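Local coordinates for dual specificity protein phosphatase 8 (Homo sapiens, PDB 4JMK) that probably removes phosphate from phosphotyrosine, phosphoserine and phosphothreonine in proteins and so restrains mitogen-activated protein kinases, at residues G2-L7 / D120-I125; P8-G13 / V84-L89; Y31-S36 / I71-K76; I98-I103 / R116-R121. The protein carries 1 engineered substitution. One frame throughout, in Å; residues are numbered along the deposited sequence.

Interaction 1: G2-L7 / D120-I125; sequences GLTRIL and DRRPSI
The carbonyl of G2 meets the guanidinium of R122 near the plane of the group: R122 NH1 lies 2.8 Å from G2 O, but the bond is bent to 120° and weak. Two residues on, T4 offers a straighter partner to the same nitrogen. R122 NH1 donates to T4 OG1 over 2.9 Å at 161°, with the hydroxyl oxygen almost exactly in the guanidinium plane. The T4 hydroxyl sits anti to its own carbonyl carbon (chi1 -47°), which brings OG1 alongside the extended R122 chain, 3.3 Å from R122 CD. A water bonded to T4 OG1 also donates to R121 O, at 3.2 Å. The methyl of T4 rests on that carbonyl as well, T4 CG2 lying 3.3 Å from R121 O. Farther along, I6 CD1 reaches R121 CB at 4.2 Å, an apolar touch. The remaining nitrogens of R122 hold the loop after the predicted catalytic position: NE donates to G91 O, and NH2 more weakly to A90 O. An alanine at R122 would probably leave T4 OG1 and G2 O without the NH1 they share and G91 O without its NE donor, untying the N-terminal strand from that loop. The contact sits where edge strand 4-7, paired antiparallel with strand 10-13 through T4 and L12, meets the C-terminal end of helix 111-121, while I6 also touches I103 of helix 94-107.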
# COMPACT_ATOMS: atom_id res chain seq x y z
N GLY A 2 -8.74 -3.30 -13.81
CA GLY A 2 -7.39 -2.78 -13.93
C GLY A 2 -6.48 -3.22 -12.79
O GLY A 2 -5.42 -2.64 -12.57
N LEU A 3 -6.91 -4.25 -12.06
CA LEU A 3 -6.15 -4.79 -10.93
C LEU A 3 -4.68 -5.06 -11.27
O LEU A 3 -4.39 -5.75 -12.25
CB LEU A 3 -6.79 -6.10 -10.46
CG LEU A 3 -6.15 -6.74 -9.24
CD1 LEU A 3 -6.19 -5.75 -8.09
CD2 LEU A 3 -6.85 -8.03 -8.84
N THR A 4 -3.77 -4.51 -10.47
CA THR A 4 -2.33 -4.67 -10.72
C THR A 4 -1.65 -5.55 -9.69
O THR A 4 -1.76 -5.33 -8.49
CB THR A 4 -1.61 -3.31 -10.68
OG1 THR A 4 -2.34 -2.36 -11.47
CG2 THR A 4 -0.19 -3.45 -11.23
N ARG A 5 -0.93 -6.57 -10.16
CA ARG A 5 -0.05 -7.34 -9.29
C ARG A 5 1.29 -6.61 -9.17
O ARG A 5 1.99 -6.40 -10.16
CB ARG A 5 0.16 -8.73 -9.87
CG ARG A 5 0.85 -9.72 -8.94
CD ARG A 5 1.21 -11.01 -9.67
NE ARG A 5 2.49 -10.91 -10.37
CZ ARG A 5 2.63 -10.74 -11.69
NH1 ARG A 5 1.56 -10.65 -12.47
NH2 ARG A 5 3.84 -10.66 -12.23
N ILE A 6 1.65 -6.19 -7.95
CA ILE A 6 2.92 -5.47 -7.76
C ILE A 6 4.06 -6.45 -7.40
O ILE A 6 5.14 -6.41 -8.00
CB ILE A 6 2.79 -4.38 -6.67
CG1 ILE A 6 1.69 -3.38 -7.04
CG2 ILE A 6 4.12 -3.64 -6.48
CD1 ILE A 6 1.94 -2.63 -8.36
N LEU A 7 3.80 -7.30 -6.41
CA LEU A 7 4.69 -8.40 -6.02
C LEU A 7 3.81 -9.64 -5.93
O LEU A 7 2.59 -9.50 -5.95
CB LEU A 7 5.33 -8.11 -4.66
CG LEU A 7 6.10 -6.79 -4.53
CD1 LEU A 7 6.61 -6.64 -3.10
CD2 LEU A 7 7.28 -6.75 -5.50
N ASP A 120 5.81 1.84 -13.13
CA ASP A 120 5.99 0.97 -14.29
C ASP A 120 4.91 -0.10 -14.42
O ASP A 120 4.53 -0.47 -15.52
CB ASP A 120 7.36 0.27 -14.25
CG ASP A 120 8.50 1.20 -14.57
OD1 ASP A 120 9.65 0.84 -14.23
OD2 ASP A 120 8.26 2.28 -15.14
N ARG A 121 4.42 -0.61 -13.29
CA ARG A 121 3.47 -1.72 -13.29
C ARG A 121 2.02 -1.23 -13.30
O ARG A 121 1.13 -1.90 -13.82
CB ARG A 121 3.76 -2.66 -12.11
CG ARG A 121 5.05 -3.47 -12.30
CD ARG A 121 5.73 -3.88 -10.99
NE ARG A 121 6.94 -4.66 -11.26
CZ ARG A 121 8.14 -4.14 -11.51
NH1 ARG A 121 8.32 -2.82 -11.52
NH2 ARG A 121 9.17 -4.94 -11.76
N ARG A 122 1.79 -0.05 -12.73
CA ARG A 122 0.47 0.57 -12.75
C ARG A 122 0.62 2.03 -13.19
O ARG A 122 0.65 2.94 -12.37
CB ARG A 122 -0.17 0.47 -11.35
CG ARG A 122 -1.63 0.92 -11.27
CD ARG A 122 -2.24 0.58 -9.90
NE ARG A 122 -3.59 1.12 -9.75
CZ ARG A 122 -4.70 0.49 -10.12
NH1 ARG A 122 -4.62 -0.71 -10.67
NH2 ARG A 122 -5.88 1.06 -9.94
N PRO A 123 0.73 2.25 -14.51
CA PRO A 123 1.05 3.57 -15.08
C PRO A 123 0.05 4.66 -14.70
O PRO A 123 0.40 5.84 -14.73
CB PRO A 123 0.99 3.34 -16.59
CG PRO A 123 1.32 1.89 -16.76
CD PRO A 123 0.72 1.20 -15.55
N SER A 124 -1.17 4.27 -14.35
CA SER A 124 -2.19 5.23 -13.98
C SER A 124 -1.98 5.88 -12.60
O SER A 124 -2.69 6.82 -12.25
CB SER A 124 -3.58 4.59 -14.03
OG SER A 124 -3.71 3.54 -13.08
N ILE A 125 -1.02 5.40 -11.80
CA ILE A 125 -0.88 6.00 -10.47
C ILE A 125 -0.45 7.45 -10.62
O ILE A 125 0.25 7.81 -11.57
CB ILE A 125 0.10 5.26 -9.51
CG1 ILE A 125 1.55 5.35 -9.99
CG2 ILE A 125 -0.34 3.81 -9.28
CD1 ILE A 125 2.55 5.03 -8.89
O HOH W 1 -1.96 -2.74 -14.21

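Interaction 2: P8-G13 / V84-L89; sequences PHLYLG and VIVHSL. Engineered in segment 84-89: S88 (natural residue Cys). With SO4 (sulfate ion), chain C.
Two groups of the neighbouring strand approach Y11 O. V86 N gives it a nearly straight hydrogen bond of 2.9 Å at 175°, and I85 CA adds a CA-H...O contact at 3.5 Å. The ladder continues on either side, with donors from both strands: V84 N to H9 O, Y11 N to V84 O and G13 N to V86 O, while L12 CA leans on V86 O at 3.4 Å. Alternate residues of a parallel strand bond through N and O to the two residues flanking their partner, as Y11 does around I85; strands 10-13 and 84-87 pair so at the heart of the mixed sheet of the dual-specificity phosphatase domain. On one face, L10 CD1 packs on V86 CG2 at 3.6 Å, and its side chain lies beside that of V84, pointing the same way. On the other face Y11 CB touches I85 CG1 at 4.0 Å, and the rim of the tyrosine ring turns towards V84 O. Past the strand comes the family's phosphate-binding P-loop. H87 ND1 donates to S88 O at 3.1 Å, the acceptor in the plane of the imidazole. S88 is engineered, the natural residue being the cysteine predicted to carry the phosphate. Its neighbour L89 N lies 3.0 Å from O1 of a sulfate ion, probably from the crystallisation liquor; the ion is hydrogen-bonded to A90, I92, S93 and R94.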
# COMPACT_ATOMS: atom_id res chain seq x y z
N PRO A 8 4.40 -10.85 -5.85
CA PRO A 8 3.53 -12.03 -5.82
C PRO A 8 2.49 -11.99 -4.70
O PRO A 8 1.40 -12.55 -4.86
CB PRO A 8 4.51 -13.20 -5.63
CG PRO A 8 5.76 -12.74 -6.27
CD PRO A 8 5.83 -11.24 -5.97
N HIS A 9 2.80 -11.34 -3.58
CA HIS A 9 1.84 -11.28 -2.48
C HIS A 9 1.14 -9.93 -2.40
O HIS A 9 0.32 -9.71 -1.52
CB HIS A 9 2.53 -11.59 -1.14
CG HIS A 9 3.65 -10.65 -0.80
ND1 HIS A 9 4.81 -10.57 -1.55
CD2 HIS A 9 3.79 -9.76 0.21
CE1 HIS A 9 5.61 -9.67 -1.01
NE2 HIS A 9 5.03 -9.17 0.06
N LEU A 10 1.46 -9.01 -3.31
CA LEU A 10 0.95 -7.64 -3.15
C LEU A 10 0.30 -7.09 -4.42
O LEU A 10 0.97 -6.92 -5.47
CB LEU A 10 2.09 -6.71 -2.69
CG LEU A 10 1.75 -5.22 -2.57
CD1 LEU A 10 0.74 -5.01 -1.45
CD2 LEU A 10 3.02 -4.43 -2.30
N TYR A 11 -1.00 -6.80 -4.32
CA TYR A 11 -1.79 -6.20 -5.39
C TYR A 11 -2.17 -4.77 -5.04
O TYR A 11 -2.31 -4.42 -3.86
CB TYR A 11 -3.09 -6.98 -5.59
CG TYR A 11 -2.89 -8.35 -6.18
CD1 TYR A 11 -2.47 -9.40 -5.39
CD2 TYR A 11 -3.14 -8.59 -7.54
CE1 TYR A 11 -2.28 -10.66 -5.92
CE2 TYR A 11 -2.95 -9.85 -8.08
CZ TYR A 11 -2.53 -10.88 -7.26
OH TYR A 11 -2.33 -12.15 -7.78
N LEU A 12 -2.38 -3.96 -6.09
CA LEU A 12 -2.79 -2.56 -5.93
C LEU A 12 -4.03 -2.34 -6.82
O LEU A 12 -4.01 -2.68 -8.00
CB LEU A 12 -1.63 -1.64 -6.35
CG LEU A 12 -1.76 -0.13 -6.23
CD1 LEU A 12 -2.15 0.23 -4.81
CD2 LEU A 12 -0.44 0.54 -6.63
N GLY A 13 -5.10 -1.80 -6.26
CA GLY A 13 -6.32 -1.67 -7.03
C GLY A 13 -7.28 -0.61 -6.54
O GLY A 13 -6.93 0.20 -5.68
N VAL A 84 -2.43 -9.92 -0.52
CA VAL A 84 -3.17 -8.79 0.04
C VAL A 84 -3.37 -7.77 -1.07
O VAL A 84 -2.47 -7.58 -1.90
CB VAL A 84 -2.42 -8.16 1.25
CG1 VAL A 84 -0.98 -7.84 0.89
CG2 VAL A 84 -3.13 -6.90 1.75
N ILE A 85 -4.55 -7.16 -1.13
CA ILE A 85 -4.74 -6.04 -2.02
C ILE A 85 -4.79 -4.76 -1.21
O ILE A 85 -5.48 -4.68 -0.17
CB ILE A 85 -6.00 -6.18 -2.90
CG1 ILE A 85 -6.12 -4.98 -3.85
CG2 ILE A 85 -7.23 -6.30 -2.06
CD1 ILE A 85 -7.40 -5.00 -4.67
N VAL A 86 -4.03 -3.78 -1.66
CA VAL A 86 -4.08 -2.45 -1.09
C VAL A 86 -4.89 -1.61 -2.06
O VAL A 86 -4.60 -1.57 -3.26
CB VAL A 86 -2.69 -1.84 -0.96
CG1 VAL A 86 -2.78 -0.51 -0.25
CG2 VAL A 86 -1.81 -2.78 -0.18
N HIS A 87 -5.93 -0.94 -1.56
CA HIS A 87 -6.80 -0.17 -2.44
C HIS A 87 -7.25 1.12 -1.80
O HIS A 87 -7.15 1.29 -0.58
CB HIS A 87 -8.05 -0.99 -2.83
CG HIS A 87 -9.09 -1.03 -1.76
ND1 HIS A 87 -10.12 -0.10 -1.68
CD2 HIS A 87 -9.27 -1.87 -0.71
CE1 HIS A 87 -10.87 -0.38 -0.63
NE2 HIS A 87 -10.38 -1.44 -0.02
N SER A 88 -7.72 2.03 -2.63
CA SER A 88 -8.45 3.19 -2.15
C SER A 88 -9.64 3.35 -3.08
O SER A 88 -10.16 2.36 -3.58
CB SER A 88 -7.53 4.42 -2.14
OG SER A 88 -6.64 4.40 -3.24
N LEU A 89 -10.08 4.58 -3.34
CA LEU A 89 -11.21 4.75 -4.24
C LEU A 89 -10.81 4.41 -5.67
O LEU A 89 -11.41 3.54 -6.32
CB LEU A 89 -11.76 6.18 -4.16
CG LEU A 89 -13.01 6.46 -5.00
CD1 LEU A 89 -14.10 5.47 -4.68
CD2 LEU A 89 -13.50 7.86 -4.74
S SO4 C . -7.01 7.38 -4.47
O1 SO4 C . -8.39 6.92 -4.31
O2 SO4 C . -6.62 8.06 -3.24
O3 SO4 C . -6.97 8.32 -5.59
O4 SO4 C . -6.12 6.29 -4.75

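Interaction 3: Y31-S36 / I71-K76; sequences YVLNAS and IEFIDK
F73, the residue of this pair of segments most engaged in the contact, lays its ring between Y31 and L33 of the strand. Its CG is anti to the backbone N (chi1 -177°), a torsion that sets CG out from the helix; the ring continues towards the strand. With Y31 it makes an offset edge-to-face aromatic pair: the tyrosine presents its edge to the face of the phenylalanine, the centroids 5.7 Å apart and the planes at 60°. The closest carbons of the two rings are Y31 CD2 and F73 CZ, at 3.7 Å. L33 takes the other part of the ring, its side chain sliding past that of F73 in the opposite direction so that L33 CB lies 3.9 Å from F73 CE2. The ring also reaches the backbone between them, F73 CE2 coming within 3.4 Å of V32 O. Here helix 67-79 runs nearly antiparallel to strand 29-34, at 168° and 9.4 Å between the axes of the short segments, as expected of a beta-alpha-beta crossover: the helix links strand 50-52 to strand 83-87, two parallel strands that flank 29-34 in the sheet. An alanine in place of F73 would probably open a gap between helix and sheet and leave the edge of Y31 and the flank of L33 without their aromatic partner. L33 has a second neighbour on the helix, I74, whose side chain it crosses at about a right angle with L33 CD2 4.2 Å from I74 CG1. M51 of the next strand touches both L33 and F73.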
# COMPACT_ATOMS: atom_id res chain seq x y z
N TYR A 31 -6.75 -11.03 1.95
CA TYR A 31 -6.39 -9.89 2.80
C TYR A 31 -6.65 -8.57 2.07
O TYR A 31 -6.35 -8.46 0.87
CB TYR A 31 -4.90 -9.92 3.14
CG TYR A 31 -4.51 -10.86 4.26
CD1 TYR A 31 -4.49 -12.23 4.06
CD2 TYR A 31 -4.13 -10.37 5.49
CE1 TYR A 31 -4.11 -13.09 5.08
CE2 TYR A 31 -3.75 -11.21 6.51
CZ TYR A 31 -3.74 -12.57 6.30
OH TYR A 31 -3.36 -13.41 7.31
N VAL A 32 -7.13 -7.58 2.81
CA VAL A 32 -7.43 -6.25 2.25
C VAL A 32 -6.93 -5.12 3.14
O VAL A 32 -7.25 -5.06 4.34
CB VAL A 32 -8.95 -6.04 2.04
CG1 VAL A 32 -9.24 -4.56 1.64
CG2 VAL A 32 -9.48 -7.00 0.97
N LEU A 33 -6.13 -4.23 2.54
CA LEU A 33 -5.71 -3.00 3.19
C LEU A 33 -6.42 -1.85 2.49
O LEU A 33 -6.16 -1.56 1.32
CB LEU A 33 -4.19 -2.83 3.08
CG LEU A 33 -3.54 -1.66 3.84
CD1 LEU A 33 -3.98 -1.63 5.25
CD2 LEU A 33 -2.01 -1.78 3.78
N ASN A 34 -7.34 -1.22 3.21
CA ASN A 34 -8.26 -0.22 2.66
C ASN A 34 -7.80 1.15 3.13
O ASN A 34 -7.95 1.49 4.31
CB ASN A 34 -9.65 -0.54 3.22
CG ASN A 34 -10.72 0.42 2.76
OD1 ASN A 34 -10.46 1.57 2.42
ND2 ASN A 34 -11.97 -0.04 2.81
N ALA A 35 -7.24 1.93 2.20
CA ALA A 35 -6.69 3.24 2.54
C ALA A 35 -7.71 4.30 2.19
O ALA A 35 -7.59 4.97 1.16
CB ALA A 35 -5.39 3.49 1.79
N SER A 36 -8.73 4.45 3.03
CA SER A 36 -9.81 5.40 2.79
C SER A 36 -10.71 5.47 4.02
O SER A 36 -10.64 4.60 4.88
CB SER A 36 -10.67 4.94 1.62
OG SER A 36 -11.60 3.96 2.05
N ILE A 71 2.77 -1.66 6.44
CA ILE A 71 3.80 -2.60 6.03
C ILE A 71 3.76 -3.90 6.85
O ILE A 71 3.88 -4.99 6.29
CB ILE A 71 5.18 -1.89 6.07
CG1 ILE A 71 5.22 -0.83 4.96
CG2 ILE A 71 6.34 -2.88 5.92
CD1 ILE A 71 6.45 0.09 5.03
N GLU A 72 3.60 -3.78 8.16
CA GLU A 72 3.42 -4.95 9.03
C GLU A 72 2.24 -5.84 8.58
O GLU A 72 2.35 -7.07 8.53
CB GLU A 72 3.21 -4.45 10.47
CG GLU A 72 2.97 -5.54 11.51
CD GLU A 72 2.45 -4.98 12.84
OE1 GLU A 72 3.20 -5.00 13.83
OE2 GLU A 72 1.28 -4.52 12.89
N PHE A 73 1.12 -5.21 8.25
CA PHE A 73 -0.06 -5.93 7.76
C PHE A 73 0.26 -6.70 6.49
O PHE A 73 -0.11 -7.88 6.35
CB PHE A 73 -1.20 -4.94 7.52
CG PHE A 73 -2.50 -5.59 7.06
CD1 PHE A 73 -3.29 -6.32 7.96
CD2 PHE A 73 -2.93 -5.47 5.75
CE1 PHE A 73 -4.48 -6.91 7.55
CE2 PHE A 73 -4.12 -6.06 5.32
CZ PHE A 73 -4.91 -6.78 6.23
N ILE A 74 0.92 -6.04 5.54
CA ILE A 74 1.29 -6.70 4.28
C ILE A 74 2.22 -7.87 4.56
O ILE A 74 2.07 -8.94 3.95
CB ILE A 74 1.93 -5.70 3.28
CG1 ILE A 74 0.88 -4.67 2.82
CG2 ILE A 74 2.55 -6.44 2.07
CD1 ILE A 74 1.48 -3.45 2.14
N ASP A 75 3.16 -7.69 5.49
CA ASP A 75 4.04 -8.81 5.85
C ASP A 75 3.33 -9.94 6.60
O ASP A 75 3.77 -11.10 6.55
CB ASP A 75 5.26 -8.30 6.63
CG ASP A 75 6.26 -7.60 5.72
OD1 ASP A 75 6.39 -8.02 4.55
OD2 ASP A 75 6.92 -6.64 6.18
N LYS A 76 2.23 -9.64 7.30
CA LYS A 76 1.46 -10.72 7.92
C LYS A 76 0.88 -11.63 6.84
O LYS A 76 0.88 -12.86 7.00
CB LYS A 76 0.34 -10.18 8.80
CG LYS A 76 0.80 -9.54 10.08
CD LYS A 76 -0.41 -9.18 10.95
CE LYS A 76 -0.04 -8.38 12.19
NZ LYS A 76 -1.26 -7.91 12.94

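Interaction 4: I98-I103 / R116-R121; sequences IAIAYI and RFVKDR
V118 CG2 is the carbon on which two isoleucines of the opposing helix converge: I100 CG1 at 3.6 Å and I103 CD1 at 3.5 Å, the latter tighter than usual van der Waals contact. The same methyl of I103 reaches the phenyl ring as well, I103 CD1 lying 3.4 Å from F117 CD2, so this one terminal carbon is wedged against two consecutive residues of helix 111-121. CG1 of V118 is anti to the backbone N (chi1 178°), which leaves CG2, the touching branch, anti to the carbonyl carbon. A99, one turn before I103, adds a looser contact, 4.5 Å between A99 CB and V118 CG2. A second shell acts on F117: R121 folds back over the ring in a cation-pi contact, with NH1 3.2 Å above the ring plane and over its centre. That nitrogen also donates to F117 O at 2.9 Å, a bond that helps hold the guanidinium over the ring. The short helix segments cross at 130° with their axes 9.5 Å apart, joining helix 94-107 to helix 111-121. From the sheet side I6 and L7 of strand 4-7 touch F117, and L135 of helix 129-148 packs on I100.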
# COMPACT_ATOMS: atom_id res chain seq x y z
N ILE A 98 1.17 3.79 -0.29
CA ILE A 98 1.47 2.69 0.63
C ILE A 98 2.30 1.60 -0.04
O ILE A 98 3.30 1.13 0.53
CB ILE A 98 0.19 2.14 1.28
CG1 ILE A 98 -0.36 3.18 2.25
CG2 ILE A 98 0.47 0.80 2.03
CD1 ILE A 98 -1.77 2.88 2.78
N ALA A 99 1.90 1.20 -1.25
CA ALA A 99 2.66 0.20 -2.01
C ALA A 99 4.10 0.65 -2.24
O ALA A 99 5.04 -0.16 -2.13
CB ALA A 99 1.98 -0.07 -3.35
N ILE A 100 4.27 1.93 -2.57
CA ILE A 100 5.62 2.47 -2.80
C ILE A 100 6.45 2.38 -1.53
O ILE A 100 7.59 1.94 -1.57
CB ILE A 100 5.60 3.92 -3.35
CG1 ILE A 100 4.94 3.93 -4.73
CG2 ILE A 100 7.02 4.49 -3.45
CD1 ILE A 100 4.46 5.31 -5.20
N ALA A 101 5.88 2.81 -0.40
CA ALA A 101 6.60 2.71 0.87
C ALA A 101 6.98 1.27 1.21
O ALA A 101 8.05 1.01 1.76
CB ALA A 101 5.76 3.33 2.00
N TYR A 102 6.10 0.32 0.91
CA TYR A 102 6.39 -1.08 1.21
C TYR A 102 7.63 -1.55 0.46
O TYR A 102 8.48 -2.26 1.01
CB TYR A 102 5.20 -1.98 0.87
CG TYR A 102 5.51 -3.43 1.16
CD1 TYR A 102 5.38 -3.94 2.45
CD2 TYR A 102 5.95 -4.28 0.15
CE1 TYR A 102 5.69 -5.27 2.72
CE2 TYR A 102 6.26 -5.61 0.42
CZ TYR A 102 6.12 -6.09 1.70
OH TYR A 102 6.43 -7.41 1.97
N ILE A 103 7.73 -1.17 -0.81
CA ILE A 103 8.88 -1.57 -1.62
C ILE A 103 10.14 -0.89 -1.13
O ILE A 103 11.20 -1.51 -1.05
CB ILE A 103 8.62 -1.28 -3.10
CG1 ILE A 103 7.53 -2.22 -3.60
CG2 ILE A 103 9.87 -1.47 -3.94
CD1 ILE A 103 6.96 -1.80 -4.89
N ARG A 116 9.15 4.59 -9.22
CA ARG A 116 9.24 4.11 -10.60
C ARG A 116 8.83 2.63 -10.72
O ARG A 116 8.20 2.23 -11.70
CB ARG A 116 10.67 4.33 -11.13
CG ARG A 116 10.85 4.10 -12.62
CD ARG A 116 12.32 4.31 -13.00
NE ARG A 116 13.19 3.47 -12.18
CZ ARG A 116 14.52 3.57 -12.13
NH1 ARG A 116 15.15 4.49 -12.86
NH2 ARG A 116 15.22 2.75 -11.35
N PHE A 117 9.19 1.82 -9.72
CA PHE A 117 8.83 0.40 -9.72
C PHE A 117 7.30 0.21 -9.77
O PHE A 117 6.78 -0.59 -10.56
CB PHE A 117 9.41 -0.30 -8.48
CG PHE A 117 9.19 -1.80 -8.45
CD1 PHE A 117 10.23 -2.68 -8.79
CD2 PHE A 117 7.98 -2.34 -8.07
CE1 PHE A 117 10.04 -4.05 -8.75
CE2 PHE A 117 7.77 -3.72 -8.02
CZ PHE A 117 8.80 -4.58 -8.36
N VAL A 118 6.59 0.96 -8.94
CA VAL A 118 5.14 0.83 -8.90
C VAL A 118 4.53 1.47 -10.13
O VAL A 118 3.59 0.92 -10.74
CB VAL A 118 4.56 1.44 -7.63
CG1 VAL A 118 3.02 1.32 -7.64
CG2 VAL A 118 5.16 0.73 -6.42
N LYS A 119 5.07 2.62 -10.51
CA LYS A 119 4.58 3.37 -11.67
C LYS A 119 4.70 2.56 -12.97
O LYS A 119 3.81 2.59 -13.82
CB LYS A 119 5.34 4.69 -11.78
CG LYS A 119 5.01 5.53 -13.00
CD LYS A 119 3.74 6.31 -12.80
CE LYS A 119 3.55 7.36 -13.91
NZ LYS A 119 2.18 7.91 -13.83
N ASP A 120 5.81 1.84 -13.13
CA ASP A 120 5.99 0.97 -14.29
C ASP A 120 4.91 -0.10 -14.42
O ASP A 120 4.53 -0.47 -15.52
CB ASP A 120 7.36 0.27 -14.25
CG ASP A 120 8.50 1.20 -14.57
OD1 ASP A 120 9.65 0.84 -14.23
OD2 ASP A 120 8.26 2.28 -15.14
N ARG A 121 4.42 -0.61 -13.29
CA ARG A 121 3.47 -1.72 -13.29
C ARG A 121 2.02 -1.23 -13.30
O ARG A 121 1.13 -1.90 -13.82
CB ARG A 121 3.76 -2.66 -12.11
CG ARG A 121 5.05 -3.47 -12.30
CD ARG A 121 5.73 -3.88 -10.99
NE ARG A 121 6.94 -4.66 -11.26
CZ ARG A 121 8.14 -4.14 -11.51
NH1 ARG A 121 8.32 -2.82 -11.52
NH2 ARG A 121 9.17 -4.94 -11.76

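Overall arrangement
From the N terminus, interaction 1 makes the widest closure, bringing the first residues against the end of helix 111-121. Within that span interaction 2 joins the next strand to the one leading into the P-loop, and within interaction 2's span lies interaction 3, where the helix preceding that strand packs on the strand beside it. Interaction 4 follows in series after interactions 2 and 3 and closes a short hairpin of helices; it shares D120 and R121 with interaction 1. The contacts meet through T4 O to L12 N, I85 O to L33 N, and Y102, whose hydroxyl bonds both H9 and D75, tying the turn before strand 10-13, the crossover helix and helix 94-107 together.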